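Local coordinates for protein endo-b-1,4-glucanase (Nasutitermes takasagoensis, PDB 1KS8) that probably hydrolyses internal beta-1,4-glucosidic linkages of cellulose and related beta-glucans, as a family 9 glycoside hydrolase with an (alpha/alpha)6 catalytic domain, at residues L38-D43 and M135-Y140; Q46-G51 and E112-V117; D57-G62 and D121-F126; P64-A69 and D101-A106. All coordinates share one frame; numbering follows the deposited sequence.

Interaction 1. Residues L38-D43 and M135-Y140; sequences LNDQGD and MARPAY
The guanidinium of Arg-137 lies side-on against the carboxylate of Asp-40, its NE and NH2 each taking one oxygen. Arg-137 NE donates to Asp-40 OD1 at 2.8 Å and NH2 to OD2 of the same aspartate at 3.0 Å, both N-H bonds close to straight. The oxygens are met on their syn sides and the two planes lie only 19° apart, the geometry expected of a bidentate salt bridge. The Arg-137 chain bends at chi3 (64°), which carries NE toward the acid. Asp-40 OD2 has a second cationic partner in Lys-60, while NH1 of Arg-137 is taken by the carbonyl of Phe-58. With a leucine in place of Arg-137, Asp-40 would probably keep Lys-60 but lose both guanidinium bonds, and the carbonyl of Phe-58 would be left without that donor.

Further along the contact, water replaces direct bonding. One water accepts from Gln-41 N and lies 2.7 Å from Arg-137 O. Others join the Asp-43 carboxylate to the backbone of Ala-139, one of them 2.7 Å from both Asp-43 OD1 and Ala-139 O. Between these sites the CB of Ala-139 packs 3.3 Å from Gln-41 O. In this (alpha/alpha)6 catalytic domain the ion pair thus holds a long loop to the residues leading into strand 139-142, an outermost strand of the small three-stranded antiparallel sheet, and waters reach its first residue, Ala-139.

Interaction 2. Residues Q46-G51 and E112-V117; sequences QDLTGG and EFYGQV
The ring of Tyr-114 receives the CD1 methyl of Leu-48 off-centre, in a CH-pi contact 4.3 Å from the ring centroid and 30° off the ring normal. The two side chains cross at about a right angle, and the methyl comes closest near the CG and CD2 atoms. The same CD1 of Leu-48 also touches Val-117 CG2 at 3.9 Å, so one leucine branch spans two residues of the strand. In Val-117 CG1 stands anti to the backbone N (chi1 179°), which leaves CG2 beside that N and directed at the leucine.

Toward the hydroxyl end of the tyrosine the chemistry turns polar. A water lies 2.6 Å from Tyr-114 OH, donates to Glu-112 OE1 at 2.8 Å, and reaches Gln-46 OE1 only weakly. Each of these groups has a further partner: Asp-43 N for Tyr-114, Thr-108 for Glu-112 and Gln-44 for Gln-46. Within the loop, Asp-47 OD1 accepts from Thr-49 N at 2.9 Å, forming an Asx turn, and also from Thr-49 OG1. Loop 46-51 thus lays Leu-48 against Tyr-114 and Val-117 of strand 113-117, the middle strand of the small antiparallel sheet, which carries a classic beta bulge where Gly-115 and Gln-116 both face Tyr-140.

Interaction 3. Residues D57-G62 and D121-F126; sequences DFVKFG and DADHAF
Asp-123 and His-124, neighbours on the short helix 120-124, grip Asp-57 and Phe-58, neighbours in the opposing loop, and this is the tight part of the contact. The amide N of Phe-58 donates to Asp-123 OD2 at 2.8 Å, nearly straight and on the syn side of the carboxylate. One position away, His-124 NE2 donates to Asp-57 OD2 at 2.7 Å. This oxygen is met on its anti side and sits at the imidazole edge, though carboxylate and ring are turned 45° against each other. The Asp-57 carboxyl group occupies the crowded position between the backbone N and the carbonyl carbon (chi1 58°), and its OD1 accepts from the amide of Ala-55. Packing is close around these bonds: Val-59 CG2 lies 3.5 Å from Asp-123 CB, and the oxygen Asp-123 OD1 comes within 3.2 Å of Phe-58 CB.

The outer side is looser. Phe-58 CE1 meets Phe-126 CE2 at 4.1 Å, approaching the edge of the Phe-126 ring, and the two side chains cross obliquely. Phe-126 is partly exposed, and so is His-124, whose side chain lies about 3 Å from a bound sulfate, probably taken up from the crystallisation liquor. Arg-361 binds the carbonyls of His-124 and Phe-126, tying the end of this helix to helix 361-364. A His-carboxylate hydrogen bond probably helps to position Asp-57, whose side chain lies about 6 Å from that of Glu-412, a predicted active-site residue, consistent with a place in the wall of the family 9 substrate cleft.

Interaction 4. Residues P64-A69 and D101-A106; sequences PMAYTA and DYFIKA
Two helices of the (alpha/alpha)6 fold, 62-78 and 89-106, meet here through apolar side chains, with no hydrogen bond between the two segments, running in roughly opposing directions at 138° with their segment axes 11.5 Å apart. Phe-103 reaches across between them. Its CG stands beside the backbone N (chi1 -58°), and the far end of the ring reaches the other helix, with Phe-103 CZ 3.4 Å from Ala-66 CA. Around the ring edge lie Met-65 O and the methyl of Ala-69, whose CB is 3.7 Å from Phe-103 CE2. Met-65 adds two Met-aromatic contacts: SD lies 4.7 Å from the Tyr-102 ring centroid and 5.0 Å from that of Phe-103, oblique to both. Its chain bends at chi3 (-55°), and Met-65 CE then touches Tyr-102 CE2 at 3.7 Å. An alanine in place of Phe-103 would probably open a gap beside Ala-66 and Ala-69 and leave the sulfur of Met-65 with Tyr-102 as its remaining aromatic neighbour across this contact.

Helix 149-165 adds to the packing, with Thr-155 touching both Ala-66 and Phe-103 while Ala-158 meets Ala-69. Helix 415-430 contacts Pro-64 and Thr-68, and the backbone of Ala-106 bonds to Tyr-114 on strand 113-117.

Depth in the fold and chemistry change together across the four contacts. Interactions 2, 3 and 4 are buried. Interaction 4, its centre about 10 Å from the centre of the chain, is apolar, while 2 and 3 mix carbon contacts with polar groups. Interaction 1, its centre about 23 Å from that point, is nearest the surface and relies on charge and water. Interactions 1, 2 and 3 each reach a different strand of the same antiparallel sheet, which interaction 4 joins through the Ala-106 to Tyr-114 backbone bond. Lys-60 of interaction 3 links it to the others: it pairs with Asp-40, bonds to Leu-48 O and packs on Tyr-102. Only interaction 3 approaches the predicted active site.

Interaction 1. Residues L38-D43 and M135-Y140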
# COMPACT_ATOMS: atom_id res chain seq x y z
N LEU A 38 -10.46 -19.51 3.59
CA LEU A 38 -11.62 -19.73 2.73
C LEU A 38 -12.97 -19.58 3.44
O LEU A 38 -14.01 -19.66 2.79
CB LEU A 38 -11.53 -21.11 2.08
CG LEU A 38 -10.26 -21.35 1.25
CD1 LEU A 38 -10.28 -22.77 0.69
CD2 LEU A 38 -10.18 -20.33 0.13
N ASN A 39 -12.94 -19.37 4.75
CA ASN A 39 -14.16 -19.21 5.52
C ASN A 39 -14.38 -17.77 5.98
O ASN A 39 -15.29 -17.50 6.76
CB ASN A 39 -14.13 -20.13 6.74
CG ASN A 39 -14.29 -21.60 6.38
OD1 ASN A 39 -13.55 -22.45 6.86
ND2 ASN A 39 -15.27 -21.89 5.53
N ASP A 40 -13.55 -16.85 5.49
CA ASP A 40 -13.70 -15.45 5.87
C ASP A 40 -15.09 -14.98 5.47
O ASP A 40 -15.48 -15.07 4.31
CB ASP A 40 -12.62 -14.60 5.19
CG ASP A 40 -11.26 -14.74 5.86
OD1 ASP A 40 -11.11 -15.63 6.73
OD2 ASP A 40 -10.34 -13.97 5.51
N GLN A 41 -15.84 -14.46 6.44
CA GLN A 41 -17.21 -14.03 6.16
C GLN A 41 -17.73 -12.96 7.10
O GLN A 41 -17.22 -12.79 8.21
CB GLN A 41 -18.12 -15.25 6.22
CG GLN A 41 -18.21 -15.88 7.60
CD GLN A 41 -18.76 -17.29 7.56
OE1 GLN A 41 -18.04 -18.24 7.23
NE2 GLN A 41 -20.04 -17.43 7.88
N GLY A 42 -18.76 -12.25 6.64
CA GLY A 42 -19.36 -11.19 7.43
C GLY A 42 -20.31 -11.70 8.50
O GLY A 42 -20.48 -12.91 8.67
N ASP A 43 -20.94 -10.77 9.21
CA ASP A 43 -21.85 -11.13 10.29
C ASP A 43 -23.09 -11.91 9.86
O ASP A 43 -23.68 -12.62 10.67
CB ASP A 43 -22.24 -9.86 11.07
CG ASP A 43 -21.04 -9.22 11.76
OD1 ASP A 43 -21.19 -8.11 12.31
OD2 ASP A 43 -19.95 -9.83 11.75
N MET A 135 -8.13 -20.91 14.20
CA MET A 135 -8.77 -19.98 15.13
C MET A 135 -9.88 -19.19 14.45
O MET A 135 -9.89 -19.03 13.23
CB MET A 135 -7.74 -19.00 15.71
CG MET A 135 -7.38 -17.82 14.83
SD MET A 135 -6.50 -18.23 13.30
CE MET A 135 -4.83 -18.43 13.93
N ALA A 136 -10.82 -18.70 15.26
CA ALA A 136 -11.92 -17.92 14.73
C ALA A 136 -11.36 -16.64 14.12
O ALA A 136 -10.40 -16.07 14.63
CB ALA A 136 -12.91 -17.58 15.84
N ARG A 137 -11.97 -16.21 13.02
CA ARG A 137 -11.56 -14.99 12.34
C ARG A 137 -12.75 -14.04 12.26
O ARG A 137 -13.50 -14.03 11.28
CB ARG A 137 -11.02 -15.32 10.94
CG ARG A 137 -9.60 -15.88 10.99
CD ARG A 137 -9.15 -16.46 9.66
NE ARG A 137 -9.05 -15.47 8.58
CZ ARG A 137 -8.10 -14.55 8.47
NH1 ARG A 137 -7.13 -14.46 9.38
NH2 ARG A 137 -8.09 -13.73 7.43
N PRO A 138 -12.94 -13.24 13.31
CA PRO A 138 -14.05 -12.29 13.35
C PRO A 138 -13.92 -11.24 12.25
O PRO A 138 -12.81 -10.92 11.82
CB PRO A 138 -13.93 -11.66 14.74
CG PRO A 138 -13.21 -12.69 15.54
CD PRO A 138 -12.18 -13.21 14.57
N ALA A 139 -15.05 -10.73 11.80
CA ALA A 139 -15.08 -9.69 10.79
C ALA A 139 -15.68 -8.46 11.46
O ALA A 139 -16.70 -8.56 12.15
CB ALA A 139 -15.93 -10.12 9.60
N TYR A 140 -15.04 -7.31 11.27
CA TYR A 140 -15.49 -6.07 11.88
C TYR A 140 -15.89 -5.08 10.80
O TYR A 140 -15.24 -5.00 9.75
CB TYR A 140 -14.38 -5.48 12.75
CG TYR A 140 -13.84 -6.42 13.81
CD1 TYR A 140 -14.68 -7.01 14.75
CD2 TYR A 140 -12.48 -6.70 13.88
CE1 TYR A 140 -14.18 -7.85 15.74
CE2 TYR A 140 -11.96 -7.53 14.87
CZ TYR A 140 -12.82 -8.10 15.79
OH TYR A 140 -12.30 -8.93 16.77
O HOH W 1 -14.71 -15.02 9.10
O HOH W 2 -16.73 -13.72 10.83
O HOH W 3 -17.67 -11.90 12.60
O HOH W 4 -18.84 -7.44 13.36

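Interaction 2. Residues Q46-G51 and E112-V117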
# COMPACT_ATOMS: atom_id res chain seq x y z
N GLN A 46 -21.85 -13.28 4.78
CA GLN A 46 -21.46 -12.78 3.46
C GLN A 46 -20.03 -13.21 3.17
O GLN A 46 -19.17 -13.20 4.05
CB GLN A 46 -21.52 -11.25 3.40
CG GLN A 46 -22.87 -10.63 3.71
CD GLN A 46 -22.99 -10.16 5.15
OE1 GLN A 46 -23.66 -9.16 5.42
NE2 GLN A 46 -22.36 -10.88 6.07
N ASP A 47 -19.78 -13.58 1.92
CA ASP A 47 -18.45 -13.99 1.50
C ASP A 47 -17.46 -12.83 1.60
O ASP A 47 -17.70 -11.77 1.03
CB ASP A 47 -18.52 -14.51 0.06
CG ASP A 47 -17.15 -14.84 -0.51
OD1 ASP A 47 -16.23 -15.16 0.27
OD2 ASP A 47 -17.02 -14.80 -1.75
N LEU A 48 -16.38 -13.02 2.35
CA LEU A 48 -15.35 -11.99 2.48
C LEU A 48 -13.99 -12.59 2.14
O LEU A 48 -12.95 -12.09 2.59
CB LEU A 48 -15.33 -11.39 3.89
CG LEU A 48 -16.52 -10.55 4.34
CD1 LEU A 48 -16.27 -10.05 5.76
CD2 LEU A 48 -16.73 -9.37 3.39
N THR A 49 -13.99 -13.67 1.36
CA THR A 49 -12.73 -14.31 0.98
C THR A 49 -11.99 -13.47 -0.05
O THR A 49 -12.59 -12.73 -0.83
CB THR A 49 -12.96 -15.71 0.39
OG1 THR A 49 -13.80 -15.62 -0.78
CG2 THR A 49 -13.60 -16.63 1.42
N GLY A 50 -10.66 -13.59 -0.03
CA GLY A 50 -9.85 -12.83 -0.96
C GLY A 50 -9.12 -11.70 -0.27
O GLY A 50 -8.95 -11.70 0.95
N GLY A 51 -8.68 -10.72 -1.06
CA GLY A 51 -7.96 -9.60 -0.49
C GLY A 51 -6.53 -9.98 -0.13
O GLY A 51 -6.08 -11.09 -0.42
N GLU A 112 -22.48 0.39 4.66
CA GLU A 112 -21.90 -0.62 5.54
C GLU A 112 -20.64 -1.13 4.86
O GLU A 112 -20.65 -1.43 3.67
CB GLU A 112 -22.87 -1.78 5.78
CG GLU A 112 -22.38 -2.76 6.84
CD GLU A 112 -23.40 -3.83 7.17
OE1 GLU A 112 -23.48 -4.83 6.42
OE2 GLU A 112 -24.13 -3.66 8.16
N PHE A 113 -19.56 -1.24 5.62
CA PHE A 113 -18.31 -1.71 5.05
C PHE A 113 -17.47 -2.49 6.04
O PHE A 113 -17.18 -2.01 7.14
CB PHE A 113 -17.51 -0.51 4.53
CG PHE A 113 -16.26 -0.89 3.79
CD1 PHE A 113 -16.34 -1.44 2.52
CD2 PHE A 113 -15.01 -0.73 4.38
CE1 PHE A 113 -15.20 -1.83 1.84
CE2 PHE A 113 -13.86 -1.11 3.71
CZ PHE A 113 -13.95 -1.66 2.43
N TYR A 114 -17.06 -3.70 5.66
CA TYR A 114 -16.22 -4.49 6.54
C TYR A 114 -14.78 -4.04 6.39
O TYR A 114 -14.22 -4.04 5.30
CB TYR A 114 -16.37 -5.99 6.24
CG TYR A 114 -17.60 -6.57 6.88
CD1 TYR A 114 -18.86 -6.41 6.30
CD2 TYR A 114 -17.52 -7.20 8.12
CE1 TYR A 114 -20.01 -6.88 6.94
CE2 TYR A 114 -18.66 -7.66 8.77
CZ TYR A 114 -19.90 -7.50 8.18
OH TYR A 114 -21.03 -7.94 8.83
N GLY A 115 -14.19 -3.63 7.52
CA GLY A 115 -12.83 -3.13 7.51
C GLY A 115 -11.78 -4.07 8.06
O GLY A 115 -10.60 -3.71 8.10
N GLN A 116 -12.18 -5.25 8.50
CA GLN A 116 -11.20 -6.18 9.04
C GLN A 116 -11.72 -7.60 9.12
O GLN A 116 -12.90 -7.83 9.41
CB GLN A 116 -10.77 -5.74 10.44
CG GLN A 116 -9.48 -6.37 10.94
CD GLN A 116 -9.03 -5.80 12.28
OE1 GLN A 116 -8.98 -4.58 12.46
NE2 GLN A 116 -8.70 -6.68 13.22
N VAL A 117 -10.84 -8.56 8.84
CA VAL A 117 -11.16 -9.98 8.99
C VAL A 117 -9.96 -10.53 9.73
O VAL A 117 -8.81 -10.41 9.26
CB VAL A 117 -11.34 -10.72 7.66
CG1 VAL A 117 -11.64 -12.20 7.95
CG2 VAL A 117 -12.49 -10.11 6.87
O HOH W 5 -23.38 -7.06 8.18

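Interaction 3. Residues D57-G62 and D121-F126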
# COMPACT_ATOMS: atom_id res chain seq x y z
N ASP A 57 1.61 -11.35 9.00
CA ASP A 57 0.47 -11.97 9.68
C ASP A 57 -0.63 -12.31 8.68
O ASP A 57 -0.42 -12.22 7.47
CB ASP A 57 -0.08 -11.01 10.74
CG ASP A 57 -0.50 -9.66 10.16
OD1 ASP A 57 -0.15 -9.36 9.00
OD2 ASP A 57 -1.17 -8.88 10.88
N PHE A 58 -1.80 -12.70 9.17
CA PHE A 58 -2.89 -13.07 8.28
C PHE A 58 -4.17 -12.27 8.50
O PHE A 58 -5.25 -12.68 8.09
CB PHE A 58 -3.14 -14.58 8.37
CG PHE A 58 -1.93 -15.40 8.01
CD1 PHE A 58 -1.40 -16.32 8.91
CD2 PHE A 58 -1.28 -15.19 6.80
CE1 PHE A 58 -0.24 -17.03 8.60
CE2 PHE A 58 -0.11 -15.89 6.48
CZ PHE A 58 0.41 -16.81 7.38
N VAL A 59 -4.03 -11.12 9.15
CA VAL A 59 -5.18 -10.26 9.36
C VAL A 59 -5.35 -9.44 8.08
O VAL A 59 -4.37 -9.08 7.42
CB VAL A 59 -4.96 -9.26 10.52
CG1 VAL A 59 -6.16 -8.32 10.63
CG2 VAL A 59 -4.76 -9.99 11.82
N LYS A 60 -6.60 -9.16 7.73
CA LYS A 60 -6.89 -8.34 6.58
C LYS A 60 -7.31 -6.98 7.17
O LYS A 60 -8.45 -6.80 7.61
CB LYS A 60 -7.99 -8.99 5.73
CG LYS A 60 -7.43 -10.14 4.88
CD LYS A 60 -8.38 -11.31 4.68
CE LYS A 60 -9.62 -10.94 3.88
NZ LYS A 60 -10.32 -12.17 3.41
N PHE A 61 -6.35 -6.06 7.22
CA PHE A 61 -6.57 -4.71 7.76
C PHE A 61 -6.97 -3.81 6.59
O PHE A 61 -6.15 -3.46 5.74
CB PHE A 61 -5.28 -4.18 8.41
CG PHE A 61 -5.03 -4.73 9.80
CD1 PHE A 61 -5.88 -4.41 10.85
CD2 PHE A 61 -3.91 -5.53 10.06
CE1 PHE A 61 -5.63 -4.87 12.14
CE2 PHE A 61 -3.65 -6.00 11.35
CZ PHE A 61 -4.51 -5.66 12.39
N GLY A 62 -8.25 -3.44 6.56
CA GLY A 62 -8.77 -2.64 5.47
C GLY A 62 -8.19 -1.27 5.16
O GLY A 62 -8.16 -0.87 3.99
N ASP A 121 -4.93 -10.21 18.09
CA ASP A 121 -4.36 -11.16 19.03
C ASP A 121 -4.45 -12.63 18.63
O ASP A 121 -3.46 -13.35 18.69
CB ASP A 121 -4.96 -10.97 20.42
CG ASP A 121 -4.54 -9.66 21.06
OD1 ASP A 121 -3.65 -8.98 20.50
OD2 ASP A 121 -5.09 -9.31 22.13
N ALA A 122 -5.64 -13.07 18.23
CA ALA A 122 -5.82 -14.46 17.84
C ALA A 122 -4.95 -14.81 16.64
O ALA A 122 -4.37 -15.89 16.57
CB ALA A 122 -7.28 -14.73 17.52
N ASP A 123 -4.86 -13.88 15.70
CA ASP A 123 -4.06 -14.10 14.51
C ASP A 123 -2.57 -14.14 14.83
O ASP A 123 -1.86 -15.07 14.45
CB ASP A 123 -4.32 -12.99 13.48
CG ASP A 123 -3.68 -13.28 12.14
OD1 ASP A 123 -4.29 -14.01 11.35
OD2 ASP A 123 -2.55 -12.80 11.90
N HIS A 124 -2.09 -13.13 15.54
CA HIS A 124 -0.67 -13.04 15.87
C HIS A 124 -0.14 -14.09 16.84
O HIS A 124 1.07 -14.32 16.91
CB HIS A 124 -0.36 -11.63 16.36
CG HIS A 124 -0.63 -10.57 15.33
ND1 HIS A 124 -0.54 -9.22 15.60
CD2 HIS A 124 -1.00 -10.68 14.03
CE1 HIS A 124 -0.83 -8.54 14.51
NE2 HIS A 124 -1.12 -9.40 13.54
N ALA A 125 -1.04 -14.75 17.57
CA ALA A 125 -0.63 -15.78 18.52
C ALA A 125 -0.26 -17.07 17.78
O ALA A 125 0.30 -17.99 18.36
CB ALA A 125 -1.76 -16.06 19.50
N PHE A 126 -0.57 -17.10 16.49
CA PHE A 126 -0.29 -18.25 15.63
C PHE A 126 0.88 -17.96 14.70
O PHE A 126 0.99 -16.86 14.17
CB PHE A 126 -1.54 -18.55 14.79
CG PHE A 126 -1.31 -19.53 13.67
CD1 PHE A 126 -1.24 -20.89 13.92
CD2 PHE A 126 -1.20 -19.08 12.35
CE1 PHE A 126 -1.06 -21.80 12.88
CE2 PHE A 126 -1.02 -19.98 11.30
CZ PHE A 126 -0.95 -21.34 11.57

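Interaction 4. Residues P64-A69 and D101-A106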
# COMPACT_ATOMS: atom_id res chain seq x y z
N PRO A 64 -4.87 -0.01 5.64
CA PRO A 64 -3.65 -0.07 4.82
C PRO A 64 -3.86 -0.84 3.51
O PRO A 64 -3.16 -0.59 2.54
CB PRO A 64 -2.64 -0.75 5.75
CG PRO A 64 -3.49 -1.57 6.67
CD PRO A 64 -4.64 -0.63 6.96
N MET A 65 -4.83 -1.75 3.47
CA MET A 65 -5.06 -2.49 2.23
C MET A 65 -5.61 -1.56 1.16
O MET A 65 -5.22 -1.65 -0.01
CB MET A 65 -6.04 -3.65 2.43
CG MET A 65 -5.89 -4.73 1.36
SD MET A 65 -7.26 -5.89 1.23
CE MET A 65 -7.37 -6.51 2.92
N ALA A 66 -6.52 -0.67 1.55
CA ALA A 66 -7.10 0.28 0.61
C ALA A 66 -6.03 1.25 0.13
O ALA A 66 -5.94 1.56 -1.06
CB ALA A 66 -8.26 1.03 1.27
N TYR A 67 -5.22 1.74 1.07
CA TYR A 67 -4.14 2.66 0.74
C TYR A 67 -3.22 2.01 -0.29
O TYR A 67 -2.82 2.63 -1.28
CB TYR A 67 -3.34 3.00 2.00
CG TYR A 67 -1.96 3.56 1.70
CD1 TYR A 67 -1.79 4.91 1.36
CD2 TYR A 67 -0.84 2.74 1.70
CE1 TYR A 67 -0.54 5.41 1.02
CE2 TYR A 67 0.41 3.23 1.36
CZ TYR A 67 0.56 4.56 1.02
OH TYR A 67 1.80 5.03 0.66
N THR A 68 -2.88 0.75 -0.05
CA THR A 68 -2.01 0.01 -0.95
C THR A 68 -2.61 -0.01 -2.35
O THR A 68 -1.93 0.26 -3.34
CB THR A 68 -1.81 -1.44 -0.46
OG1 THR A 68 -1.08 -1.43 0.77
CG2 THR A 68 -1.05 -2.26 -1.49
N ALA A 69 -3.90 -0.35 -2.42
CA ALA A 69 -4.59 -0.41 -3.70
C ALA A 69 -4.59 0.93 -4.43
O ALA A 69 -4.36 0.98 -5.63
CB ALA A 69 -6.02 -0.90 -3.49
N ASP A 101 -11.61 -6.44 -5.77
CA ASP A 101 -12.64 -7.48 -5.78
C ASP A 101 -13.07 -7.70 -4.33
O ASP A 101 -14.24 -7.93 -4.04
CB ASP A 101 -12.10 -8.80 -6.33
CG ASP A 101 -12.08 -8.84 -7.84
OD1 ASP A 101 -12.71 -7.96 -8.47
OD2 ASP A 101 -11.46 -9.77 -8.39
N TYR A 102 -12.10 -7.62 -3.42
CA TYR A 102 -12.38 -7.81 -2.00
C TYR A 102 -13.16 -6.62 -1.44
O TYR A 102 -14.11 -6.80 -0.69
CB TYR A 102 -11.07 -7.99 -1.23
CG TYR A 102 -11.24 -7.99 0.27
CD1 TYR A 102 -11.85 -9.06 0.92
CD2 TYR A 102 -10.80 -6.91 1.03
CE1 TYR A 102 -12.03 -9.05 2.31
CE2 TYR A 102 -10.98 -6.89 2.41
CZ TYR A 102 -11.59 -7.96 3.04
OH TYR A 102 -11.75 -7.94 4.41
N PHE A 103 -12.77 -5.40 -1.81
CA PHE A 103 -13.48 -4.23 -1.31
C PHE A 103 -14.95 -4.28 -1.70
O PHE A 103 -15.82 -3.85 -0.95
CB PHE A 103 -12.86 -2.93 -1.83
CG PHE A 103 -11.41 -2.76 -1.49
CD1 PHE A 103 -10.90 -3.28 -0.30
CD2 PHE A 103 -10.57 -2.06 -2.33
CE1 PHE A 103 -9.55 -3.10 0.03
CE2 PHE A 103 -9.23 -1.87 -2.01
CZ PHE A 103 -8.72 -2.39 -0.83
N ILE A 104 -15.23 -4.80 -2.90
CA ILE A 104 -16.61 -4.91 -3.36
C ILE A 104 -17.39 -5.86 -2.44
O ILE A 104 -18.53 -5.58 -2.08
CB ILE A 104 -16.66 -5.41 -4.82
CG1 ILE A 104 -16.22 -4.27 -5.75
CG2 ILE A 104 -18.07 -5.87 -5.18
CD1 ILE A 104 -16.03 -4.69 -7.20
N LYS A 105 -16.77 -6.97 -2.05
CA LYS A 105 -17.42 -7.92 -1.15
C LYS A 105 -17.62 -7.29 0.22
O LYS A 105 -18.67 -7.45 0.84
CB LYS A 105 -16.57 -9.18 -0.98
CG LYS A 105 -16.43 -10.04 -2.22
CD LYS A 105 -15.68 -11.31 -1.88
CE LYS A 105 -15.46 -12.18 -3.10
NZ LYS A 105 -14.69 -13.41 -2.78
N ALA A 106 -16.61 -6.56 0.70
CA ALA A 106 -16.67 -5.92 2.01
C ALA A 106 -17.73 -4.83 2.08
O ALA A 106 -18.19 -4.47 3.16
CB ALA A 106 -15.30 -5.36 2.37